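Local coordinates for mucin-like protocadherin (PDB 6OAE), which probably mediates calcium-dependent adhesion between neighbouring microvilli together with CDHR2, and is seen here as its own first two cadherin repeats, at residues A[135-140]-A[154-159]; A[4-9]-A[28-33]. All blocks are in the same frame, centred on the assembly; numbering follows the deposited sequence.

How the contacts relate
Contacts 1 and 2 share no strand or loop: contact 2 lies in the N-terminal cadherin repeat, EC1, and contact 1 in EC2, near bound calcium. Their centres are about 55 Å apart, on opposite sides of the chain's centre, contact 1 about 17 Å and contact 2 about 40 Å from it. Contact 2 is more superficial: four touching residues exposed and three buried, against one and two. Their chemistry differs too. In contact 1 a turn meets an edge strand through one backbone bond, one side-chain amide bond and aromatic faces. In contact 2 extended segments form a single antiparallel bridge, with a proline and disulfide cysteine on one side and a valine-isoleucine pair on the other.

Contact 1. Residues A[135-140]-A[154-159]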
ATOM      1  N   ILE A 135       6.438   2.909   3.658  1.00 23.25           N
ATOM      2  CA  ILE A 135       7.794   2.554   4.157  1.00 23.85           C
ATOM      3  C   ILE A 135       7.585   1.638   5.342  1.00 21.87           C
ATOM      4  O   ILE A 135       6.775   2.004   6.225  1.00 21.09           O
ATOM      5  CB  ILE A 135       8.617   3.800   4.536  1.00 24.74           C
ATOM      6  CG1 ILE A 135       8.706   4.787   3.365  1.00 26.97           C
ATOM      7  CG2 ILE A 135       9.997   3.386   5.050  1.00 25.07           C
ATOM      8  CD1 ILE A 135       9.177   4.150   2.082  1.00 28.54           C
ATOM      9  N   LEU A 136       8.265   0.495   5.371  1.00 20.69           N
ATOM     10  CA  LEU A 136       8.072  -0.487   6.468  1.00 21.22           C
ATOM     11  C   LEU A 136       9.199  -0.316   7.500  1.00 20.48           C
ATOM     12  O   LEU A 136      10.338  -0.085   7.111  1.00 20.73           O
ATOM     13  CB  LEU A 136       8.010  -1.898   5.875  1.00 21.20           C
ATOM     14  CG  LEU A 136       6.877  -2.112   4.868  1.00 21.47           C
ATOM     15  CD1 LEU A 136       6.759  -3.576   4.501  1.00 21.50           C
ATOM     16  CD2 LEU A 136       5.550  -1.575   5.391  1.00 21.77           C
ATOM     17  N   PHE A 137       8.827  -0.423   8.763  1.00 21.04           N
ATOM     18  CA  PHE A 137       9.649  -0.184   9.967  1.00 21.29           C
ATOM     19  C   PHE A 137       9.735  -1.506  10.720  1.00 21.50           C
ATOM     20  O   PHE A 137       8.688  -2.027  11.131  1.00 21.71           O
ATOM     21  CB  PHE A 137       9.030   0.918  10.814  1.00 20.78           C
ATOM     22  CG  PHE A 137       9.163   2.275  10.181  1.00 22.12           C
ATOM     23  CD1 PHE A 137       8.325   2.662   9.136  1.00 21.94           C
ATOM     24  CD2 PHE A 137      10.142   3.164  10.618  1.00 21.95           C
ATOM     25  CE1 PHE A 137       8.475   3.909   8.543  1.00 22.10           C
ATOM     26  CE2 PHE A 137      10.280   4.413  10.028  1.00 21.93           C
ATOM     27  CZ  PHE A 137       9.441   4.786   9.000  1.00 22.46           C
ATOM     28  N   TYR A 138      10.955  -2.005  10.886  1.00 21.71           N
ATOM     29  CA  TYR A 138      11.248  -3.336  11.457  1.00 21.04           C
ATOM     30  C   TYR A 138      11.914  -3.195  12.810  1.00 22.01           C
ATOM     31  O   TYR A 138      12.828  -2.347  12.974  1.00 21.60           O
ATOM     32  CB  TYR A 138      12.162  -4.107  10.525  1.00 20.33           C
ATOM     33  CG  TYR A 138      11.577  -4.393   9.178  1.00 19.79           C
ATOM     34  CD1 TYR A 138      11.695  -3.480   8.135  1.00 20.97           C
ATOM     35  CD2 TYR A 138      10.906  -5.585   8.934  1.00 20.48           C
ATOM     36  CE1 TYR A 138      11.160  -3.753   6.885  1.00 21.39           C
ATOM     37  CE2 TYR A 138      10.382  -5.872   7.685  1.00 21.89           C
ATOM     38  CZ  TYR A 138      10.507  -4.954   6.659  1.00 21.81           C
ATOM     39  OH  TYR A 138       9.979  -5.217   5.420  1.00 23.41           O
ATOM     40  N   THR A 139      11.475  -4.030  13.738  1.00 22.53           N
ATOM     41  CA  THR A 139      11.962  -4.090  15.127  1.00 23.50           C
ATOM     42  C   THR A 139      12.319  -5.526  15.453  1.00 23.19           C
ATOM     43  O   THR A 139      11.526  -6.409  15.098  1.00 23.25           O
ATOM     44  CB  THR A 139      10.908  -3.561  16.102  1.00 25.83           C
ATOM     45  OG1 THR A 139      10.610  -2.241  15.648  1.00 30.14           O
ATOM     46  CG2 THR A 139      11.424  -3.525  17.521  1.00 28.87           C
ATOM     47  N   LEU A 140      13.456  -5.736  16.123  1.00 23.46           N
ATOM     48  CA  LEU A 140      13.896  -7.066  16.603  1.00 23.77           C
ATOM     49  C   LEU A 140      13.795  -7.064  18.132  1.00 25.94           C
ATOM     50  O   LEU A 140      14.390  -6.135  18.772  1.00 24.72           O
ATOM     51  CB  LEU A 140      15.322  -7.308  16.126  1.00 24.51           C
ATOM     52  CG  LEU A 140      15.798  -8.749  16.245  1.00 24.96           C
ATOM     53  CD1 LEU A 140      15.151  -9.621  15.178  1.00 24.87           C
ATOM     54  CD2 LEU A 140      17.318  -8.805  16.150  1.00 25.37           C
ATOM     55  N   VAL A 154      20.339  -3.959  10.668  1.00 20.14           N
ATOM     56  CA  VAL A 154      21.200  -2.854  10.181  1.00 20.39           C
ATOM     57  C   VAL A 154      20.473  -1.524  10.411  1.00 20.14           C
ATOM     58  O   VAL A 154      21.123  -0.557  10.889  1.00 19.22           O
ATOM     59  CB  VAL A 154      21.614  -3.058   8.709  1.00 20.76           C
ATOM     60  CG1 VAL A 154      22.245  -1.804   8.129  1.00 21.28           C
ATOM     61  CG2 VAL A 154      22.552  -4.237   8.592  1.00 21.74           C
ATOM     62  N   SER A 155      19.184  -1.458  10.109  1.00 20.26           N
ATOM     63  CA  SER A 155      18.341  -0.283  10.448  1.00 21.05           C
ATOM     64  C   SER A 155      16.865  -0.659  10.490  1.00 20.33           C
ATOM     65  O   SER A 155      16.484  -1.733   9.978  1.00 20.08           O
ATOM     66  CB  SER A 155      18.545   0.874   9.471  1.00 22.66           C
ATOM     67  OG  SER A 155      17.710   0.703   8.338  1.00 21.99           O
ATOM     68  N   VAL A 156      16.054   0.246  11.030  1.00 19.70           N
ATOM     69  CA  VAL A 156      14.585   0.092  11.097  1.00 19.68           C
ATOM     70  C   VAL A 156      13.985  -0.060   9.680  1.00 20.06           C
ATOM     71  O   VAL A 156      12.962  -0.676   9.581  1.00 20.27           O
ATOM     72  CB  VAL A 156      13.965   1.257  11.893  1.00 19.73           C
ATOM     73  CG1 VAL A 156      14.050   2.578  11.148  1.00 19.74           C
ATOM     74  CG2 VAL A 156      12.550   0.956  12.294  1.00 19.99           C
ATOM     75  N   ASN A 157      14.603   0.459   8.617  1.00 20.66           N
ATOM     76  CA  ASN A 157      14.054   0.307   7.238  1.00 22.06           C
ATOM     77  C   ASN A 157      14.857  -0.686   6.371  1.00 24.65           C
ATOM     78  O   ASN A 157      14.418  -0.926   5.264  1.00 24.00           O
ATOM     79  CB  ASN A 157      13.952   1.654   6.543  1.00 22.00           C
ATOM     80  CG  ASN A 157      13.200   2.665   7.384  1.00 21.78           C
ATOM     81  OD1 ASN A 157      13.736   3.738   7.666  1.00 21.89           O
ATOM     82  ND2 ASN A 157      11.979   2.330   7.798  1.00 20.27           N
ATOM     83  N   ARG A 158      15.968  -1.227   6.885  0.50 25.30           N
ATOM     84  CA  ARG A 158      16.839  -2.225   6.199  0.50 26.79           C
ATOM     85  C   ARG A 158      16.965  -3.448   7.098  0.50 25.79           C
ATOM     86  O   ARG A 158      17.927  -3.552   7.856  0.50 25.34           O
ATOM     87  CB  ARG A 158      18.231  -1.650   5.924  0.50 28.87           C
ATOM     88  CG  ARG A 158      18.241  -0.214   5.424  0.50 30.51           C
ATOM     89  CD  ARG A 158      17.952  -0.079   3.948  0.50 32.76           C
ATOM     90  NE  ARG A 158      18.971  -0.685   3.109  0.50 34.83           N
ATOM     91  CZ  ARG A 158      19.276  -0.261   1.888  0.50 35.12           C
ATOM     92  NH1 ARG A 158      18.642   0.780   1.378  0.50 35.58           N
ATOM     93  NH2 ARG A 158      20.215  -0.874   1.191  0.50 35.58           N
ATOM     94  N   PRO A 159      16.002  -4.397   7.068  1.00 24.77           N
ATOM     95  CA  PRO A 159      16.049  -5.566   7.946  1.00 24.31           C
ATOM     96  C   PRO A 159      17.032  -6.675   7.528  1.00 23.72           C
ATOM     97  O   PRO A 159      16.613  -7.801   7.333  1.00 25.73           O
ATOM     98  CB  PRO A 159      14.582  -6.036   7.890  1.00 25.10           C
ATOM     99  CG  PRO A 159      14.177  -5.751   6.482  1.00 24.83           C
ATOM    100  CD  PRO A 159      14.777  -4.380   6.247  1.00 25.85           C
TER
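In the beta-sandwich of the EC2 cadherin repeat, the turn joining strands 151-155 and 158-163 docks on the start of strand 137-142, the edge strand of the facing sheet. Two hydrogen bonds fix the join. Tyr138 N donates to Val156 O at 2.7 Å, in the carbonyl plane. Asn157 ND2 reaches Leu136 O at 3.0 Å with a fairly straight N-H (165°), although it approaches from above that carbonyl's plane. Within the turn, Ser155 OG accepts from Asn157 N, two residues on, making an ST turn.

Aromatic faces supply the second kind of contact. Pro159 CG lies 3.6 Å from the centroid of the Tyr138 ring, only 10° off its normal, a CH-pi contact. Tyr138 OH is meanwhile hydrogen-bonded to Ala127 N, so the ring is held at its tip as well as over a face. An alanine in place of Tyr138 would remove both ring and hydroxyl, and would probably loosen the seating of Pro159 and its turn.

Apolar and amide contacts gather round Phe137. Val156 CG2 touches the ring edge at CD2, and Asn157 ND2 sits 3.4 Å above the centre of the Phe137 ring, the amide plane standing 82° to it.

Contact 2. Residues A[4-9]-A[28-33]; sequences QYCSVN and IHVPEG
Ser7 and His29 face each other as an antiparallel hydrogen-bonded pair, and the neighbouring side chains pack on either side of this single bridge. The segments 4-9 and 28-33 run nearly antiparallel, 165° apart. Ser7 N donates to His29 O at 3.0 Å in the carbonyl plane, while His29 N returns a bond of 2.8 Å to Ser7 O, nearly along the C=O axis. The oxygen of His29 has a second visitor, for Cys6 CA approaches His29 O at 3.1 Å in a CA-H...O contact.

At the bridge itself, Ser7 OG occupies the crowded position between the backbone N and carbonyl carbon (chi1 63°), which brings it to 3.4 Å from His29 CB. In the conformer given, the imidazole, with CG anti to the backbone N, extends along the N-terminal segment until its CD2 edge comes 3.8 Å from Tyr5 O, near the ring plane.

At one end, Val8 and Ile28 run alongside one another, with their CG1 branches meeting at 4.1 Å; Ile28 also packs on Val36 of strand 35-38. At the other end, Pro31 turns its ring to the N-terminal backbone, and its CG abuts Gln4 C at 3.4 Å.

Between these ends sits Cys6, its SG 3.9 Å from Pro31 CD. The same sulfur is disulfide-bonded to Cys74 of strand 67-76, and Cys6 touches Thr82 and Leu84 of strand 79-91. The 4-9 segment is thus tied into the EC1 sandwich covalently as well as by bridging to 28-33. Because both hydrogen bonds here, and the CA-H...O contact beside them, use backbone atoms alone, the pairing probably does not depend on a particular polar side chain, whereas the covalent anchor to the sheet depends on the sulfur of Cys6.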
ATOM      1  N   GLN A   4     -24.821  27.982 -25.580  1.00 59.75           N
ATOM      2  CA  GLN A   4     -25.278  26.804 -26.376  1.00 57.57           C
ATOM      3  C   GLN A   4     -24.189  25.729 -26.415  1.00 51.05           C
ATOM      4  O   GLN A   4     -24.124  24.974 -27.408  1.00 47.62           O
ATOM      5  CB  GLN A   4     -25.684  27.258 -27.787  1.00 61.62           C
ATOM      6  CG  GLN A   4     -26.990  28.039 -27.813  1.00 63.85           C
ATOM      7  CD  GLN A   4     -28.123  27.197 -27.281  1.00 67.21           C
ATOM      8  OE1 GLN A   4     -28.726  27.515 -26.260  1.00 71.19           O
ATOM      9  NE2 GLN A   4     -28.397  26.095 -27.962  1.00 67.20           N
ATOM     10  N   TYR A   5     -23.373  25.649 -25.364  1.00 46.69           N
ATOM     11  CA  TYR A   5     -22.341  24.599 -25.193  1.00 42.93           C
ATOM     12  C   TYR A   5     -22.515  23.967 -23.816  1.00 39.65           C
ATOM     13  O   TYR A   5     -22.690  24.711 -22.851  1.00 35.25           O
ATOM     14  CB  TYR A   5     -20.924  25.157 -25.335  1.00 43.84           C
ATOM     15  CG  TYR A   5     -20.542  25.549 -26.741  1.00 46.00           C
ATOM     16  CD1 TYR A   5     -20.635  24.649 -27.799  1.00 45.33           C
ATOM     17  CD2 TYR A   5     -20.071  26.826 -27.015  1.00 47.76           C
ATOM     18  CE1 TYR A   5     -20.287  25.015 -29.094  1.00 46.97           C
ATOM     19  CE2 TYR A   5     -19.716  27.206 -28.299  1.00 46.85           C
ATOM     20  CZ  TYR A   5     -19.824  26.302 -29.343  1.00 47.07           C
ATOM     21  OH  TYR A   5     -19.468  26.707 -30.599  1.00 46.93           O
ATOM     22  N   CYS A   6     -22.465  22.639 -23.762  1.00 37.62           N
ATOM     23  CA  CYS A   6     -22.376  21.850 -22.511  1.00 39.13           C
ATOM     24  C   CYS A   6     -21.215  22.362 -21.671  1.00 35.33           C
ATOM     25  O   CYS A   6     -20.189  22.681 -22.266  1.00 31.57           O
ATOM     26  CB  CYS A   6     -22.074  20.389 -22.776  1.00 42.83           C
ATOM     27  SG  CYS A   6     -23.548  19.388 -23.055  1.00 54.04           S
ATOM     28  N   SER A   7     -21.391  22.408 -20.351  1.00 32.15           N
ATOM     29  CA  SER A   7     -20.347  22.798 -19.381  1.00 30.94           C
ATOM     30  C   SER A   7     -20.563  22.089 -18.036  1.00 30.91           C
ATOM     31  O   SER A   7     -21.692  21.585 -17.752  1.00 30.56           O
ATOM     32  CB  SER A   7     -20.302  24.290 -19.203  1.00 31.91           C
ATOM     33  OG  SER A   7     -21.513  24.775 -18.652  1.00 31.39           O
ATOM     34  N   VAL A   8     -19.487  22.040 -17.274  1.00 28.87           N
ATOM     35  CA  VAL A   8     -19.432  21.667 -15.842  1.00 28.41           C
ATOM     36  C   VAL A   8     -18.600  22.756 -15.170  1.00 28.67           C
ATOM     37  O   VAL A   8     -17.654  23.278 -15.837  1.00 28.77           O
ATOM     38  CB  VAL A   8     -18.852  20.256 -15.640  1.00 27.37           C
ATOM     39  CG1 VAL A   8     -19.742  19.220 -16.298  1.00 26.95           C
ATOM     40  CG2 VAL A   8     -17.409  20.110 -16.149  1.00 27.54           C
ATOM     41  N   ASN A   9     -18.938  23.097 -13.935  1.00 28.77           N
ATOM     42  CA  ASN A   9     -18.227  24.119 -13.122  1.00 30.94           C
ATOM     43  C   ASN A   9     -16.976  23.491 -12.498  1.00 27.31           C
ATOM     44  O   ASN A   9     -16.137  24.235 -12.040  1.00 25.21           O
ATOM     45  CB  ASN A   9     -19.136  24.733 -12.057  1.00 35.89           C
ATOM     46  CG  ASN A   9     -19.361  23.851 -10.847  1.00 41.49           C
ATOM     47  OD1 ASN A   9     -19.608  22.647 -10.967  1.00 50.57           O
ATOM     48  ND2 ASN A   9     -19.297  24.442  -9.662  1.00 49.14           N
ATOM     49  N   ILE A  28     -24.265  18.740 -14.967  1.00 28.65           N
ATOM     50  CA  ILE A  28     -23.847  19.003 -16.365  1.00 29.67           C
ATOM     51  C   ILE A  28     -24.857  20.002 -16.912  1.00 32.03           C
ATOM     52  O   ILE A  28     -26.065  19.682 -16.916  1.00 32.15           O
ATOM     53  CB  ILE A  28     -23.776  17.714 -17.189  1.00 29.27           C
ATOM     54  CG1 ILE A  28     -22.891  16.659 -16.508  1.00 27.69           C
ATOM     55  CG2 ILE A  28     -23.314  18.009 -18.624  1.00 29.94           C
ATOM     56  CD1 ILE A  28     -23.124  15.255 -17.003  1.00 27.49           C
ATOM     57  N   HIS A  29     -24.382  21.175 -17.307  1.00 34.23           N
ATOM     58  CA  HIS A  29     -25.215  22.202 -17.987  0.50 35.12           C
ATOM     59  C   HIS A  29     -25.356  21.763 -19.442  1.00 35.96           C
ATOM     60  O   HIS A  29     -24.309  21.690 -20.142  1.00 35.51           O
ATOM     61  CB  HIS A  29     -24.645  23.620 -17.857  0.50 36.19           C
ATOM     62  CG  HIS A  29     -25.342  24.591 -18.756  0.50 37.74           C
ATOM     63  ND1 HIS A  29     -26.654  24.979 -18.547  0.50 37.49           N
ATOM     64  CD2 HIS A  29     -24.932  25.221 -19.880  0.50 38.04           C
ATOM     65  CE1 HIS A  29     -27.014  25.821 -19.496  0.50 37.97           C
ATOM     66  NE2 HIS A  29     -25.973  25.985 -20.326  0.50 38.27           N
ATOM     67  N   VAL A  30     -26.583  21.448 -19.858  1.00 36.54           N
ATOM     68  CA  VAL A  30     -26.895  20.915 -21.207  1.00 39.19           C
ATOM     69  C   VAL A  30     -27.794  21.936 -21.892  1.00 41.97           C
ATOM     70  O   VAL A  30     -28.831  22.283 -21.337  1.00 41.50           O
ATOM     71  CB  VAL A  30     -27.540  19.520 -21.116  1.00 40.14           C
ATOM     72  CG1 VAL A  30     -27.862  18.962 -22.492  1.00 40.52           C
ATOM     73  CG2 VAL A  30     -26.650  18.542 -20.341  1.00 38.57           C
ATOM     74  N   PRO A  31     -27.433  22.465 -23.088  1.00 44.47           N
ATOM     75  CA  PRO A  31     -28.301  23.421 -23.783  1.00 45.69           C
ATOM     76  C   PRO A  31     -29.592  22.724 -24.231  1.00 46.85           C
ATOM     77  O   PRO A  31     -29.528  21.535 -24.541  1.00 44.80           O
ATOM     78  CB  PRO A  31     -27.489  23.883 -25.008  1.00 45.61           C
ATOM     79  CG  PRO A  31     -26.061  23.426 -24.722  1.00 46.00           C
ATOM     80  CD  PRO A  31     -26.198  22.196 -23.842  1.00 45.49           C
ATOM     81  N   GLU A  32     -30.714  23.454 -24.262  1.00 49.39           N
ATOM     82  CA  GLU A  32     -32.006  22.927 -24.786  1.00 50.53           C
ATOM     83  C   GLU A  32     -31.731  22.311 -26.167  1.00 48.88           C
ATOM     84  O   GLU A  32     -31.062  22.977 -26.975  1.00 49.72           O
ATOM     85  CB  GLU A  32     -33.073  24.026 -24.841  1.00 54.36           C
ATOM     86  CG  GLU A  32     -34.473  23.502 -25.131  1.00 58.00           C
ATOM     87  CD  GLU A  32     -35.003  22.507 -24.106  1.00 61.87           C
ATOM     88  OE1 GLU A  32     -35.022  22.850 -22.897  1.00 64.53           O
ATOM     89  OE2 GLU A  32     -35.380  21.383 -24.514  1.00 64.02           O
ATOM     90  N   GLY A  33     -32.179  21.070 -26.395  1.00 46.82           N
ATOM     91  CA  GLY A  33     -32.043  20.348 -27.676  1.00 45.47           C
ATOM     92  C   GLY A  33     -30.851  19.407 -27.726  1.00 45.79           C
ATOM     93  O   GLY A  33     -30.737  18.675 -28.734  1.00 46.75           O
TER